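Local coordinates for sister chromatid cohesion protein (PDB 5T8V) that probably loads cohesin onto chromatin, the chain being the C-terminal, helical-repeat part of the Scc2 cohesin loader, at residues G649-V652 with V653-L656; A685-E688 with K689-T693. All coordinates share one frame; numbering follows the deposited sequence.

Contact 1: G649-V652 with V653-L656; sequences GDSV and VVQL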
loop_
_atom_site.group_PDB
_atom_site.type_symbol
_atom_site.label_atom_id
_atom_site.label_comp_id
_atom_site.label_asym_id
_atom_site.label_seq_id
_atom_site.Cartn_x
_atom_site.Cartn_y
_atom_site.Cartn_z
ATOM N N GLY A 649 10.528 -12.234 12.928
ATOM C CA GLY A 649 9.789 -12.328 14.168
ATOM C C GLY A 649 8.457 -11.612 14.083
ATOM O O GLY A 649 7.803 -11.567 13.036
ATOM N N ASP A 650 8.041 -11.045 15.214
ATOM C CA ASP A 650 6.799 -10.277 15.289
ATOM C C ASP A 650 7.010 -8.959 14.548
ATOM O O ASP A 650 7.210 -7.896 15.137
ATOM C CB ASP A 650 6.394 -10.049 16.740
ATOM C CG ASP A 650 6.160 -11.347 17.491
ATOM O OD1 ASP A 650 5.927 -12.386 16.836
ATOM O OD2 ASP A 650 6.204 -11.327 18.738
ATOM N N SER A 651 6.966 -9.043 13.221
ATOM C CA SER A 651 7.225 -7.897 12.358
ATOM C C SER A 651 5.932 -7.128 12.121
ATOM O O SER A 651 4.976 -7.671 11.557
ATOM C CB SER A 651 7.822 -8.351 11.028
ATOM O OG SER A 651 7.901 -7.268 10.121
ATOM N N VAL A 652 5.908 -5.862 12.542
ATOM C CA VAL A 652 4.729 -5.031 12.316
ATOM C C VAL A 652 4.560 -4.737 10.832
ATOM O O VAL A 652 3.436 -4.538 10.356
ATOM C CB VAL A 652 4.820 -3.732 13.138
ATOM C CG1 VAL A 652 4.955 -4.048 14.619
ATOM C CG2 VAL A 652 5.987 -2.873 12.664
ATOM N N VAL A 653 5.660 -4.694 10.078
ATOM C CA VAL A 653 5.568 -4.466 8.638
ATOM C C VAL A 653 4.722 -5.551 7.989
ATOM O O VAL A 653 3.794 -5.268 7.220
ATOM C CB VAL A 653 6.975 -4.398 8.018
ATOM C CG1 VAL A 653 6.898 -4.301 6.501
ATOM C CG2 VAL A 653 7.744 -3.214 8.584
ATOM N N VAL A 654 5.029 -6.814 8.292
ATOM C CA VAL A 654 4.226 -7.920 7.780
ATOM C C VAL A 654 2.771 -7.746 8.199
ATOM O O VAL A 654 1.857 -7.767 7.367
ATOM C CB VAL A 654 4.798 -9.265 8.270
ATOM C CG1 VAL A 654 3.966 -10.432 7.749
ATOM C CG2 VAL A 654 6.253 -9.418 7.841
ATOM N N GLN A 655 2.544 -7.554 9.500
ATOM C CA GLN A 655 1.195 -7.419 10.038
ATOM C C GLN A 655 0.376 -6.398 9.252
ATOM O O GLN A 655 -0.693 -6.713 8.714
ATOM C CB GLN A 655 1.287 -7.029 11.515
ATOM C CG GLN A 655 -0.041 -6.797 12.215
ATOM C CD GLN A 655 0.143 -6.351 13.656
ATOM O OE1 GLN A 655 1.012 -6.855 14.369
ATOM N NE2 GLN A 655 -0.668 -5.392 14.088
ATOM N N LEU A 656 0.873 -5.163 9.170
ATOM C CA LEU A 656 0.102 -4.082 8.566
ATOM C C LEU A 656 0.066 -4.153 7.046
ATOM O O LEU A 656 -0.841 -3.574 6.441
ATOM C CB LEU A 656 0.662 -2.729 9.011
ATOM C CG LEU A 656 0.682 -2.474 10.524
ATOM C CD1 LEU A 656 0.989 -1.012 10.819
ATOM C CD2 LEU A 656 -0.632 -2.882 11.190
#

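Contact 2: A685-E688 with K689-T693; sequences ALEE and KMTET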
loop_
_atom_site.group_PDB
_atom_site.type_symbol
_atom_site.label_atom_id
_atom_site.label_comp_id
_atom_site.label_asym_id
_atom_site.label_seq_id
_atom_site.Cartn_x
_atom_site.Cartn_y
_atom_site.Cartn_z
ATOM N N ALA A 685 10.960 -17.318 3.512
ATOM C CA ALA A 685 10.280 -18.092 4.546
ATOM C C ALA A 685 8.869 -17.573 4.786
ATOM O O ALA A 685 7.970 -18.353 5.117
ATOM C CB ALA A 685 11.083 -18.061 5.845
ATOM N N LEU A 686 8.658 -16.266 4.628
ATOM C CA LEU A 686 7.315 -15.712 4.765
ATOM C C LEU A 686 6.368 -16.291 3.726
ATOM O O LEU A 686 5.158 -16.380 3.966
ATOM C CB LEU A 686 7.362 -14.189 4.634
ATOM C CG LEU A 686 8.178 -13.440 5.686
ATOM C CD1 LEU A 686 8.536 -12.056 5.182
ATOM C CD2 LEU A 686 7.407 -13.350 6.985
ATOM N N GLU A 687 6.905 -16.695 2.573
ATOM C CA GLU A 687 6.095 -17.130 1.443
ATOM C C GLU A 687 4.945 -18.035 1.869
ATOM O O GLU A 687 3.775 -17.719 1.637
ATOM C CB GLU A 687 6.990 -17.840 0.424
ATOM C CG GLU A 687 6.289 -18.211 -0.863
ATOM C CD GLU A 687 7.262 -18.458 -1.999
ATOM O OE1 GLU A 687 7.879 -17.483 -2.482
ATOM O OE2 GLU A 687 7.419 -19.630 -2.401
ATOM N N GLU A 688 5.260 -19.157 2.519
ATOM C CA GLU A 688 4.225 -20.136 2.833
ATOM C C GLU A 688 3.066 -19.510 3.598
ATOM O O GLU A 688 1.900 -19.826 3.335
ATOM C CB GLU A 688 4.818 -21.300 3.629
ATOM C CG GLU A 688 3.775 -22.324 4.057
ATOM C CD GLU A 688 4.377 -23.668 4.418
ATOM O OE1 GLU A 688 5.587 -23.718 4.731
ATOM O OE2 GLU A 688 3.638 -24.675 4.383
ATOM N N LYS A 689 3.358 -18.615 4.541
ATOM C CA LYS A 689 2.294 -18.051 5.363
ATOM C C LYS A 689 1.603 -16.863 4.708
ATOM O O LYS A 689 0.567 -16.420 5.214
ATOM C CB LYS A 689 2.845 -17.642 6.735
ATOM C CG LYS A 689 3.329 -16.199 6.844
ATOM C CD LYS A 689 3.896 -15.917 8.229
ATOM C CE LYS A 689 3.769 -14.442 8.599
ATOM N NZ LYS A 689 2.344 -14.014 8.759
ATOM N N MET A 690 2.136 -16.341 3.605
ATOM C CA MET A 690 1.534 -15.196 2.934
ATOM C C MET A 690 0.705 -15.577 1.716
ATOM O O MET A 690 -0.219 -14.838 1.358
ATOM C CB MET A 690 2.621 -14.199 2.517
ATOM C CG MET A 690 3.404 -13.630 3.696
ATOM S SD MET A 690 4.395 -12.178 3.287
ATOM C CE MET A 690 3.150 -10.898 3.338
ATOM N N THR A 691 0.996 -16.713 1.075
ATOM C CA THR A 691 0.187 -17.135 -0.066
ATOM C C THR A 691 -1.277 -17.286 0.323
ATOM O O THR A 691 -2.167 -17.042 -0.500
ATOM C CB THR A 691 0.698 -18.457 -0.643
ATOM O OG1 THR A 691 0.480 -19.511 0.303
ATOM C CG2 THR A 691 2.165 -18.376 -0.966
ATOM N N GLU A 692 -1.546 -17.698 1.563
ATOM C CA GLU A 692 -2.926 -17.812 2.018
ATOM C C GLU A 692 -3.663 -16.490 1.847
ATOM O O GLU A 692 -4.840 -16.469 1.467
ATOM C CB GLU A 692 -2.962 -18.260 3.478
ATOM C CG GLU A 692 -4.323 -18.767 3.935
ATOM C CD GLU A 692 -4.437 -18.854 5.446
ATOM O OE1 GLU A 692 -5.264 -18.116 6.022
ATOM O OE2 GLU A 692 -3.694 -19.652 6.057
ATOM N N THR A 693 -2.983 -15.375 2.120
ATOM C CA THR A 693 -3.597 -14.068 1.915
ATOM C C THR A 693 -3.730 -13.743 0.434
ATOM O O THR A 693 -4.672 -13.052 0.034
ATOM C CB THR A 693 -2.779 -12.988 2.628
ATOM O OG1 THR A 693 -2.769 -13.251 4.037
ATOM C CG2 THR A 693 -3.367 -11.602 2.382
#

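Contact 1: G649-V652 with V653-L656
Ser651 OG has two hydrogen-bond partners: it takes a weak bond from Val654 N, 3.4 Å away and nearly straight at 173°, and it is also hydrogen-bonded to the backbone O of Ile646 earlier in the same loop. This makes Ser651 the N-cap of helix 652-660. Its hydroxyl can reach the first turn because OG stands opposite the backbone N and beside the carbonyl carbon (chi1 172°), which puts it within reach of Val654 N. Val654 CG2 packs alongside the same side chain, touching both of its atoms, 3.5 Å from Ser651 OG and 3.7 Å from Ser651 CB, while Val653 CB flanks the hydroxyl at 3.7 Å from OG. Behind the cap the regular backbone pattern sets in. Gln655 N donates to Ser651 O at 3.2 Å, and Leu656 N to Val652 O at 2.9 Å, the latter at 174°. Leu656 CG leans on that second carbonyl, 3.4 Å from Val652 O. Beyond the segments, Val653 packs on Leu614 and Leu656 on Leu618, both of helix 610-619, and Val654 rests on Leu647. Ser651 thus serves the helix start with both its hydroxyl and its carbonyl, and the bond to Ile646 ties the capping hydroxyl back to the loop that Ser651 ends, which probably helps a buried polar group sit among valines and leucines.

Contact 2: A685-E688 with K689-T693
Lys689 and Leu686, one turn apart on helix 685-696, run side by side and point the same way, and the aliphatic part of the lysine does the touching: Lys689 CE lies 4.1 Å from Leu686 CD2. Nearer the backbone, Lys689 CG sits 3.4 Å from Leu686 O. Leu686 meets a second neighbour, Met690, whose SD comes to 3.8 Å from Leu686 CB; chi1 of -62° brings the methionine CG and SD past Leu686 CB before the chain bends away at its end. The backbone mixes i to i+3 and i to i+4 bonds, and two carbonyls each take both. Leu686 O receives two weak ones, from Lys689 N and Met690 N, whereas Glu687 O accepts Thr691 N at 3.0 Å, almost in line with its C=O bond, and Met690 N at 2.9 Å from above the carbonyl plane. Glu688 adds a weak bond, accepted by its O from Thr691 OG1 at 3.4 Å. The Glu687 carboxylate is held by a salt bridge to Arg719 and a hydrogen bond to Asn720. Around the turn, Met690 packs on Ile676, Cys679 and Ile680 of helix 666-682 and on Leu658 of helix 652-660, which Lys689 also touches, while Glu688 and Thr691 meet Leu725 of helix 723-735.

Contact 1 is the more buried: it forms the start of helix 652-660, while contact 2 forms the first turns of helix 685-696 and is only partly buried, with Glu688 and Lys689 exposed. Their centres lie about 13 Å apart, and they meet directly where Val654 CG1 approaches Lys689 NZ at 4.1 Å and Val654 CG2 approaches Leu686 CD2 at 4.2 Å. Val654 thus joins the capped turn to the Leu686–Lys689 flank. The chemistry follows position: a serine hydroxyl weakly caps the helix start among valines in contact 1, whereas shared carbonyls and aliphatic packing mark contact 2, where Glu687 also reaches Arg719, beyond its own helix. Both belong to the helical-repeat stack.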